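PDB 6FXW: putative ribose 5-phosphate isomerase from Leishmania infantum, which probably interconverts ribose 5-phosphate and ribulose 5-phosphate in the pentose phosphate pathway, as a type B isomerase of the LacAB/RpiB family. Local coordinates for residues A[36-39]-A[40-43]; A[92-95]-A[96-100]; A[101-104]-A[105-109]; A[123-126]-A[127-131]. One frame throughout, in Å; residues are numbered along the deposited sequence. Where two conformers were deposited one is given.

Interaction 1 of 4, residues A[36-39]-A[40-43]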
loop_
_atom_site.group_PDB
_atom_site.type_symbol
_atom_site.label_atom_id
_atom_site.label_comp_id
_atom_site.label_asym_id
_atom_site.label_seq_id
_atom_site.Cartn_x
_atom_site.Cartn_y
_atom_site.Cartn_z
ATOM N N VAL A 36 5.934 12.097 24.765
ATOM C CA VAL A 36 4.897 12.171 23.754
ATOM C C VAL A 36 3.855 13.124 24.268
ATOM O O VAL A 36 3.296 12.922 25.374
ATOM C CB VAL A 36 4.277 10.813 23.391
ATOM C CG1 VAL A 36 3.468 10.975 22.124
ATOM C CG2 VAL A 36 5.360 9.770 23.251
ATOM N N MET A 37 3.532 14.161 23.494
ATOM C CA MET A 37 2.548 15.178 23.854
ATOM C C MET A 37 1.385 15.123 22.880
ATOM O O MET A 37 1.597 15.269 21.663
ATOM C CB MET A 37 3.190 16.586 23.754
ATOM C CG MET A 37 4.231 16.856 24.806
ATOM S SD MET A 37 5.471 18.099 24.326
ATOM C CE MET A 37 6.418 17.217 23.126
ATOM N N TYR A 38 0.144 14.975 23.343
ATOM C CA TYR A 38 -1.023 14.911 22.513
ATOM C C TYR A 38 -1.650 16.219 22.288
ATOM O O TYR A 38 -1.996 16.893 23.315
ATOM C CB TYR A 38 -2.043 13.932 23.115
ATOM C CG TYR A 38 -3.303 13.835 22.321
ATOM C CD1 TYR A 38 -3.304 13.318 21.032
ATOM C CD2 TYR A 38 -4.553 14.289 22.815
ATOM C CE1 TYR A 38 -4.400 13.261 20.274
ATOM C CE2 TYR A 38 -5.679 14.201 22.079
ATOM C CZ TYR A 38 -5.657 13.635 20.763
ATOM O OH TYR A 38 -6.788 13.593 20.066
ATOM N N MET A 39 -1.757 16.660 21.066
ATOM C CA MET A 39 -2.359 17.901 20.750
ATOM C C MET A 39 -3.388 17.881 19.808
ATOM O O MET A 39 -3.535 18.867 19.146
ATOM C CB MET A 39 -1.311 18.948 20.243
ATOM C CG MET A 39 0.108 18.625 20.546
ATOM S SD MET A 39 1.181 19.879 19.903
ATOM C CE MET A 39 2.262 19.822 21.284
ATOM N N GLY A 40 -4.131 16.808 19.732
ATOM C CA GLY A 40 -5.384 16.715 19.035
ATOM C C GLY A 40 -6.524 16.928 19.931
ATOM O O GLY A 40 -6.315 17.339 21.094
ATOM N N PRO A 41 -7.764 16.665 19.449
ATOM C CA PRO A 41 -8.934 16.875 20.185
ATOM C C PRO A 41 -9.088 15.958 21.401
ATOM O O PRO A 41 -8.737 14.777 21.357
ATOM C CB PRO A 41 -10.068 16.622 19.209
ATOM C CG PRO A 41 -9.521 15.752 18.100
ATOM C CD PRO A 41 -8.078 16.049 18.106
ATOM N N SER A 42 -9.581 16.546 22.497
ATOM C CA SER A 42 -9.814 15.781 23.726
ATOM C C SER A 42 -11.298 15.693 23.961
ATOM O O SER A 42 -11.740 15.627 25.045
ATOM C CB SER A 42 -9.054 16.394 24.925
ATOM O OG SER A 42 -7.674 16.001 24.847
ATOM N N SER A 43 -12.038 15.731 22.874
ATOM C CA SER A 43 -13.483 15.508 22.924
ATOM C C SER A 43 -13.885 14.861 21.646
ATOM O O SER A 43 -13.141 14.954 20.654
ATOM C CB SER A 43 -14.263 16.808 23.024
ATOM O OG SER A 43 -15.589 16.516 22.623
HETATM O O HOH W 1 -4.939 17.776 23.295
#

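Interaction 2 of 4, residues A[92-95]-A[96-100]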
loop_
_atom_site.group_PDB
_atom_site.type_symbol
_atom_site.label_atom_id
_atom_site.label_comp_id
_atom_site.label_asym_id
_atom_site.label_seq_id
_atom_site.Cartn_x
_atom_site.Cartn_y
_atom_site.Cartn_z
ATOM N N LEU A 92 4.121 12.454 4.126
ATOM C CA LEU A 92 3.082 11.429 4.159
ATOM C C LEU A 92 3.712 10.044 3.932
ATOM O O LEU A 92 4.344 9.822 2.900
ATOM C CB LEU A 92 1.995 11.748 3.138
ATOM C CG LEU A 92 0.733 10.887 3.214
ATOM C CD1 LEU A 92 -0.404 11.442 2.399
ATOM C CD2 LEU A 92 1.107 9.520 2.513
ATOM N N CYS A 93 3.559 9.162 4.885
ATOM C CA CYS A 93 4.097 7.816 4.814
ATOM C C CYS A 93 3.014 6.798 5.055
ATOM O O CYS A 93 2.040 7.027 5.804
ATOM C CB CYS A 93 5.203 7.570 5.818
ATOM S SG CYS A 93 6.565 8.755 5.711
ATOM N N TYR A 94 3.115 5.671 4.345
ATOM C CA TYR A 94 2.116 4.625 4.422
ATOM C C TYR A 94 2.727 3.234 4.501
ATOM O O TYR A 94 1.980 2.254 4.456
ATOM C CB TYR A 94 1.237 4.700 3.158
ATOM C CG TYR A 94 1.962 4.548 1.870
ATOM C CD1 TYR A 94 2.507 5.653 1.263
ATOM C CD2 TYR A 94 2.122 3.344 1.279
ATOM C CE1 TYR A 94 3.169 5.521 0.037
ATOM C CE2 TYR A 94 2.891 3.215 0.092
ATOM C CZ TYR A 94 3.385 4.357 -0.471
ATOM O OH TYR A 94 4.080 4.219 -1.698
ATOM N N ASP A 95 4.027 3.142 4.583
ATOM C CA ASP A 95 4.696 1.891 4.746
ATOM C C ASP A 95 6.090 2.099 5.299
ATOM O O ASP A 95 6.534 3.220 5.583
ATOM C CB ASP A 95 4.689 1.115 3.408
ATOM C CG ASP A 95 5.763 1.575 2.526
ATOM O OD1 ASP A 95 6.199 2.743 2.486
ATOM O OD2 ASP A 95 6.305 0.675 1.846
ATOM N N HIS A 96 6.837 1.007 5.428
ATOM C CA HIS A 96 8.186 1.050 5.992
ATOM C C HIS A 96 9.119 1.841 5.108
ATOM O O HIS A 96 9.997 2.632 5.603
ATOM C CB HIS A 96 8.682 -0.393 6.162
ATOM C CG HIS A 96 9.964 -0.515 6.886
ATOM N ND1 HIS A 96 10.017 -0.776 8.241
ATOM C CD2 HIS A 96 11.253 -0.423 6.464
ATOM C CE1 HIS A 96 11.296 -0.939 8.591
ATOM N NE2 HIS A 96 12.073 -0.676 7.537
ATOM N N VAL A 97 9.067 1.639 3.795
ATOM C CA VAL A 97 10.035 2.270 2.954
ATOM C C VAL A 97 9.836 3.785 2.886
ATOM O O VAL A 97 10.817 4.550 2.946
ATOM C CB VAL A 97 9.942 1.673 1.539
ATOM C CG1 VAL A 97 10.661 2.550 0.528
ATOM C CG2 VAL A 97 10.497 0.255 1.591
ATOM N N THR A 98 8.594 4.260 2.808
ATOM C CA THR A 98 8.355 5.679 2.839
ATOM C C THR A 98 8.752 6.293 4.184
ATOM O O THR A 98 9.383 7.346 4.227
ATOM C CB THR A 98 6.910 6.064 2.483
ATOM O OG1 THR A 98 5.968 5.292 3.261
ATOM C CG2 THR A 98 6.661 5.795 1.017
ATOM N N ALA A 99 8.453 5.559 5.255
ATOM C CA ALA A 99 8.942 6.061 6.568
ATOM C C ALA A 99 10.415 6.200 6.632
ATOM O O ALA A 99 10.970 7.231 7.083
ATOM C CB ALA A 99 8.459 5.149 7.674
ATOM N N GLN A 100 11.150 5.171 6.162
ATOM C CA GLN A 100 12.615 5.209 6.179
ATOM C C GLN A 100 13.191 6.303 5.314
ATOM O O GLN A 100 14.030 7.090 5.759
ATOM C CB GLN A 100 13.131 3.850 5.710
ATOM C CG GLN A 100 14.639 3.777 5.678
ATOM C CD GLN A 100 15.104 2.402 5.130
ATOM O OE1 GLN A 100 14.477 1.422 5.373
ATOM N NE2 GLN A 100 16.214 2.370 4.418
#

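Interaction 3 of 4, residues A[101-104]-A[105-109]. With SO4 (sulfate ion), chain C.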
loop_
_atom_site.group_PDB
_atom_site.type_symbol
_atom_site.label_atom_id
_atom_site.label_comp_id
_atom_site.label_asym_id
_atom_site.label_seq_id
_atom_site.Cartn_x
_atom_site.Cartn_y
_atom_site.Cartn_z
ATOM N N LEU A 101 12.720 6.408 4.059
ATOM C CA LEU A 101 13.269 7.411 3.113
ATOM C C LEU A 101 12.855 8.852 3.395
ATOM O O LEU A 101 13.631 9.773 3.151
ATOM C CB LEU A 101 12.948 7.006 1.704
ATOM C CG LEU A 101 13.570 5.712 1.268
ATOM C CD1 LEU A 101 13.193 5.309 -0.123
ATOM C CD2 LEU A 101 15.098 5.782 1.333
ATOM N N SER A 102 11.708 9.053 4.092
ATOM C CA SER A 102 11.257 10.376 4.485
ATOM C C SER A 102 12.309 10.972 5.458
ATOM O O SER A 102 12.456 12.178 5.486
ATOM C CB SER A 102 9.944 10.376 5.180
ATOM O OG SER A 102 9.982 9.807 6.451
ATOM N N ARG A 103 12.982 10.102 6.222
ATOM C CA ARG A 103 14.060 10.507 7.120
ATOM C C ARG A 103 15.420 10.489 6.417
ATOM O O ARG A 103 16.139 11.496 6.420
ATOM C CB ARG A 103 14.067 9.582 8.318
ATOM C CG ARG A 103 12.810 9.631 9.189
ATOM C CD ARG A 103 12.590 10.957 9.898
ATOM N NE ARG A 103 13.723 11.187 10.744
ATOM C CZ ARG A 103 14.542 12.242 10.751
ATOM N NH1 ARG A 103 14.319 13.344 10.044
ATOM N NH2 ARG A 103 15.647 12.211 11.504
ATOM N N GLN A 104 15.770 9.380 5.755
ATOM C CA GLN A 104 17.108 9.237 5.091
ATOM C C GLN A 104 17.368 10.279 4.066
ATOM O O GLN A 104 18.470 10.849 3.949
ATOM C CB GLN A 104 17.270 7.840 4.531
ATOM C CG GLN A 104 17.466 6.773 5.561
ATOM C CD GLN A 104 17.915 5.469 5.009
ATOM O OE1 GLN A 104 17.494 5.043 3.966
ATOM N NE2 GLN A 104 18.820 4.857 5.719
ATOM N N HIS A 105 16.336 10.547 3.244
ATOM C CA HIS A 105 16.481 11.475 2.132
ATOM C C HIS A 105 15.922 12.815 2.431
ATOM O O HIS A 105 16.573 13.841 2.206
ATOM C CB HIS A 105 15.792 10.896 0.876
ATOM C CG HIS A 105 16.482 9.710 0.339
ATOM N ND1 HIS A 105 15.969 9.015 -0.755
ATOM C CD2 HIS A 105 17.574 9.035 0.750
ATOM C CE1 HIS A 105 16.751 7.980 -0.983
ATOM N NE2 HIS A 105 17.744 7.957 -0.103
ATOM N N ASN A 106 14.681 12.888 2.913
ATOM C CA ASN A 106 14.011 14.170 3.044
ATOM C C ASN A 106 14.155 14.834 4.436
ATOM O O ASN A 106 13.759 15.981 4.583
ATOM C CB ASN A 106 12.537 14.056 2.719
ATOM C CG ASN A 106 12.265 13.293 1.438
ATOM O OD1 ASN A 106 11.868 12.127 1.530
ATOM N ND2 ASN A 106 12.570 13.868 0.266
ATOM N N ASN A 107 14.814 14.143 5.363
ATOM C CA ASN A 107 15.064 14.604 6.701
ATOM C C ASN A 107 13.815 15.278 7.251
ATOM O O ASN A 107 13.824 16.399 7.802
ATOM C CB ASN A 107 16.255 15.571 6.705
ATOM C CG ASN A 107 16.778 15.838 8.107
ATOM O OD1 ASN A 107 16.343 15.236 9.073
ATOM N ND2 ASN A 107 17.693 16.818 8.199
ATOM N N ALA A 108 12.649 14.618 7.191
ATOM C CA ALA A 108 11.377 15.231 7.548
ATOM C C ALA A 108 11.227 15.419 9.053
ATOM O O ALA A 108 11.675 14.560 9.856
ATOM C CB ALA A 108 10.189 14.370 7.106
ATOM N N HIS A 109 10.681 16.534 9.435
ATOM C CA HIS A 109 10.314 16.794 10.832
ATOM C C HIS A 109 9.083 16.134 11.294
ATOM O O HIS A 109 8.946 15.836 12.491
ATOM C CB HIS A 109 10.090 18.304 11.080
ATOM C CG HIS A 109 11.210 19.180 10.646
ATOM N ND1 HIS A 109 11.272 19.680 9.345
ATOM C CD2 HIS A 109 12.333 19.647 11.294
ATOM C CE1 HIS A 109 12.382 20.420 9.226
ATOM N NE2 HIS A 109 13.056 20.417 10.385
HETATM S S SO4 C . 16.289 21.719 9.488
HETATM O O1 SO4 C . 16.580 20.249 9.410
HETATM O O2 SO4 C . 15.363 21.956 10.681
HETATM O O3 SO4 C . 17.610 22.413 9.710
HETATM O O4 SO4 C . 15.749 22.336 8.242
HETATM O O HOH W 2 17.056 14.793 11.664
#

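Interaction 4 of 4, residues A[123-126]-A[127-131]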
loop_
_atom_site.group_PDB
_atom_site.type_symbol
_atom_site.label_atom_id
_atom_site.label_comp_id
_atom_site.label_asym_id
_atom_site.label_seq_id
_atom_site.Cartn_x
_atom_site.Cartn_y
_atom_site.Cartn_z
ATOM N N ILE A 123 0.711 1.249 10.859
ATOM C CA ILE A 123 1.040 2.491 11.576
ATOM C C ILE A 123 2.131 2.251 12.618
ATOM O O ILE A 123 3.050 3.073 12.717
ATOM C CB ILE A 123 -0.204 3.077 12.197
ATOM C CG1 ILE A 123 -1.131 3.640 11.102
ATOM C CG2 ILE A 123 0.072 4.173 13.252
ATOM C CD1 ILE A 123 -2.500 4.064 11.530
ATOM N N ARG A 124 2.116 1.135 13.310
ATOM C CA ARG A 124 3.177 0.837 14.287
ATOM C C ARG A 124 4.556 0.831 13.612
ATOM O O ARG A 124 5.524 1.489 14.072
ATOM C CB ARG A 124 2.896 -0.480 14.991
ATOM C CG ARG A 124 3.916 -0.704 16.101
ATOM C CD ARG A 124 3.846 -2.104 16.703
ATOM N NE ARG A 124 2.554 -2.531 17.086
ATOM C CZ ARG A 124 1.954 -2.229 18.258
ATOM N NH1 ARG A 124 2.522 -1.452 19.223
ATOM N NH2 ARG A 124 0.760 -2.691 18.453
ATOM N N ASP A 125 4.667 0.094 12.493
ATOM C CA ASP A 125 5.925 0.030 11.771
ATOM C C ASP A 125 6.358 1.353 11.246
ATOM O O ASP A 125 7.528 1.724 11.294
ATOM C CB ASP A 125 5.804 -0.989 10.623
ATOM C CG ASP A 125 7.025 -1.002 9.652
ATOM O OD1 ASP A 125 8.156 -1.117 10.111
ATOM O OD2 ASP A 125 6.669 -1.088 8.455
ATOM N N ILE A 126 5.416 2.139 10.727
ATOM C CA ILE A 126 5.747 3.451 10.188
ATOM C C ILE A 126 6.361 4.323 11.305
ATOM O O ILE A 126 7.392 5.001 11.100
ATOM C CB ILE A 126 4.529 4.137 9.569
ATOM C CG1 ILE A 126 3.986 3.414 8.321
ATOM C CG2 ILE A 126 4.792 5.599 9.259
ATOM C CD1 ILE A 126 2.622 3.869 7.832
ATOM N N ILE A 127 5.661 4.366 12.444
ATOM C CA ILE A 127 6.097 5.194 13.558
ATOM C C ILE A 127 7.453 4.774 14.037
ATOM O O ILE A 127 8.349 5.637 14.186
ATOM C CB ILE A 127 5.016 5.197 14.638
ATOM C CG1 ILE A 127 3.793 5.988 14.220
ATOM C CG2 ILE A 127 5.547 5.809 15.932
ATOM C CD1 ILE A 127 2.583 5.962 15.194
ATOM N N GLU A 128 7.624 3.465 14.305
ATOM C CA GLU A 128 8.903 3.008 14.815
ATOM C C GLU A 128 10.043 3.301 13.848
ATOM O O GLU A 128 11.079 3.774 14.253
ATOM C CB GLU A 128 8.837 1.537 15.076
ATOM C CG GLU A 128 8.008 1.193 16.273
ATOM C CD GLU A 128 7.869 -0.263 16.660
ATOM O OE1 GLU A 128 8.286 -1.113 15.848
ATOM O OE2 GLU A 128 7.232 -0.516 17.737
ATOM N N THR A 129 9.839 3.151 12.529
ATOM C CA THR A 129 10.842 3.423 11.531
ATOM C C THR A 129 11.145 4.911 11.469
ATOM O O THR A 129 12.271 5.322 11.429
ATOM C CB THR A 129 10.352 2.899 10.221
ATOM O OG1 THR A 129 10.096 1.474 10.386
ATOM C CG2 THR A 129 11.398 3.174 9.106
ATOM N N PHE A 130 10.103 5.736 11.414
ATOM C CA PHE A 130 10.318 7.202 11.328
ATOM C C PHE A 130 11.114 7.756 12.466
ATOM O O PHE A 130 12.000 8.606 12.306
ATOM C CB PHE A 130 8.951 7.892 11.245
ATOM C CG PHE A 130 9.008 9.359 10.951
ATOM C CD1 PHE A 130 9.060 9.835 9.659
ATOM C CD2 PHE A 130 9.005 10.278 11.975
ATOM C CE1 PHE A 130 9.040 11.149 9.346
ATOM C CE2 PHE A 130 9.033 11.626 11.672
ATOM C CZ PHE A 130 9.097 12.076 10.371
ATOM N N LEU A 131 10.758 7.257 13.663
ATOM C CA LEU A 131 11.482 7.748 14.858
ATOM C C LEU A 131 12.898 7.243 15.048
ATOM O O LEU A 131 13.650 7.839 15.869
ATOM C CB LEU A 131 10.699 7.402 16.118
ATOM C CG LEU A 131 9.327 8.073 16.280
ATOM C CD1 LEU A 131 8.526 7.587 17.538
ATOM C CD2 LEU A 131 9.418 9.611 16.204
#

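Interaction 1 of 4, residues A[36-39]-A[40-43]
The phenol of Y38 reaches forward over the loop that follows its own strand and closes a local turn on P41. Its polar part is one direct hydrogen bond, from Y38 OH to P41 O, at a short 2.6 Å. The donor meets the carbonyl well off its axis, with a C=O...O angle of 131°, and is tilted 24° from the carbonyl plane. A CH-pi contact with the backbone is the second element. With CG anti to the backbone N (chi1 179°), the Y38 ring runs forward alongside the chain and lays one face over the peptide leading into G40, whose CA is 4.0 Å from the ring centroid; the acceptor P41 O and, more loosely, S42 OG lie at the ring edge. Apolar contact is slight: P41 CD lies 4.3 Å from Y38 CZ. Water adds a further link: water 1 donates to Y38 O at 3.1 Å and to G40 O at 2.6 Å, tying the strand end to the turn. Around this turn, H20 stacks on the Y38 ring, M39 packs on Q55, V56 and A59 of helix 49-61, and P41 rests against Y52 of that helix and C12 of strand 6-12.

Interaction 2 of 4, residues A[92-95]-A[96-100]
The N-cap of helix 96-104 is formed here, with D95 in the capping position and T98 in the first turn as its partner. D95 OD1 accepts two bonds from that one residue. T98 N approaches at 2.9 Å with a nearly straight N-H...O angle of 169°, on the syn side but 30° out of the carboxylate plane; T98 OG1 donates at 2.7 Å to the anti lone pair. Two donors therefore grip a single oxygen and limit rotation of the carboxylate. The threonine hydroxyl is itself an acceptor, receiving Y94 N at 3.1 Å, so the incoming loop is tied to the same side chain. The hydroxyl can serve both D95 and Y94 because OG1 sits between the backbone N and the carbonyl carbon (chi1 50°), turned toward the loop, while CG2 meets Y94 CE1 at 3.6 Å. The main chain adds the first helical bond, A99 N to D95 O, at 3.0 Å. C93 SG packs 3.7 Å from A99 CA, and its side chain also touches I126 of helix 120-131. Beyond the chain, the Y94 ring stacks on Y94 of a second subunit. An aspartate N-cap is a classic helix start after a strand of an alpha/beta sheet.

Interaction 3 of 4, residues A[101-104]-A[105-109]
L101 O accepts two backbone bonds where helix 96-104 ends, and this bifurcation begins its C-terminal cap. H105 N reaches it at 2.8 Å in the ordinary helical pattern; N106 N reaches it at 3.3 Å, one residue further on, lying in the carbonyl plane. The chain then turns out of the helix at N107, whose phi is positive (42°), and A108 N folds back to S102 O at 3.0 Å. The bond from N107 N to R103 O is weak. R103 bends at chi2 and chi3 (-66° and -60°), which curls its guanidinium back over the turn until NH1 bonds N107 OD1 at 2.9 Å. NH1 also gives a weak bond to A108 O. Water 2 bridges R103 and N107, accepting from R103 NH2 and donating to N107 OD1, so the amide oxygen is held twice. At the helix side, L101 lies alongside H105 and sets CD2 over one face of the imidazole, 3.8 Å from its centroid. H105 also stacks on H141, while F130 of helix 120-131 covers S102, R103 and A108. Past the turn, R89 NH1 binds a sulfate ion, and H109 NE2 donates to O2 of the same sulfate at 2.8 Å, in the plane of the imidazole.

Interaction 4 of 4, residues A[123-126]-A[127-131]
I127 sits one helical turn after I123, and the two run side by side on the buried flank of helix 120-131. I127 CD1 touches I123 CG2 at 3.6 Å, while I127 N bonds I123 O in the regular helical way. The same residue reaches across to I23 and V27 of helix 20-29 and to L111 of strand 110-114. E128 follows on the outer side. Its N bonds R124 O at 2.9 Å, and its extended side chain lies alongside R124 with OE2 3.7 Å from the arginine CG. The charged ends do not meet: R124 NH1 is 5.0 Å from E128 OE2, and the arginine NE is instead in a salt bridge with E121. T129 grips D125 O twice, with N at 3.0 Å and OG1 at 2.7 Å, the two donors coming from opposite faces of the carbonyl plane. Placing OG1 beside the backbone N (chi1 -58°) turns the hydroxyl back along the helix to that oxygen. F130 N then bonds I126 O at 2.8 Å, and its ring leads away toward S102 and R103 of helix 96-104. L131 N bonds I127 O. Chemically, the helix is sorted into an isoleucine flank facing the sheet and helix 20-29 and a polar flank; the T129 hydroxyl spends its proton on the main chain, and the D125 carboxylate accepts from H96 ND1, joining this helix to helix 96-104.

Interactions 2, 3 and 4 touch one another and form one cluster. Interactions 2 and 3 are the start and end of helix 96-104, their centres 10 Å apart, and C93 SG comes within 3.7 Å of S102 OG. Interaction 4 touches both: H96 ND1 lies 2.7 Å from D125 OD1, a probable hydrogen bond, and F130 CE1 packs 3.3 Å from S102 OG. Interaction 1 stands apart at the edge strand, its centre about 23 and 25 Å from those of interactions 2 and 3, its nearest atoms about 7 Å from interaction 4 without touching. Interaction 3 binds a sulfate through H109, with another about 4 Å from the H105 side chain; both are probably from the crystallisation liquor.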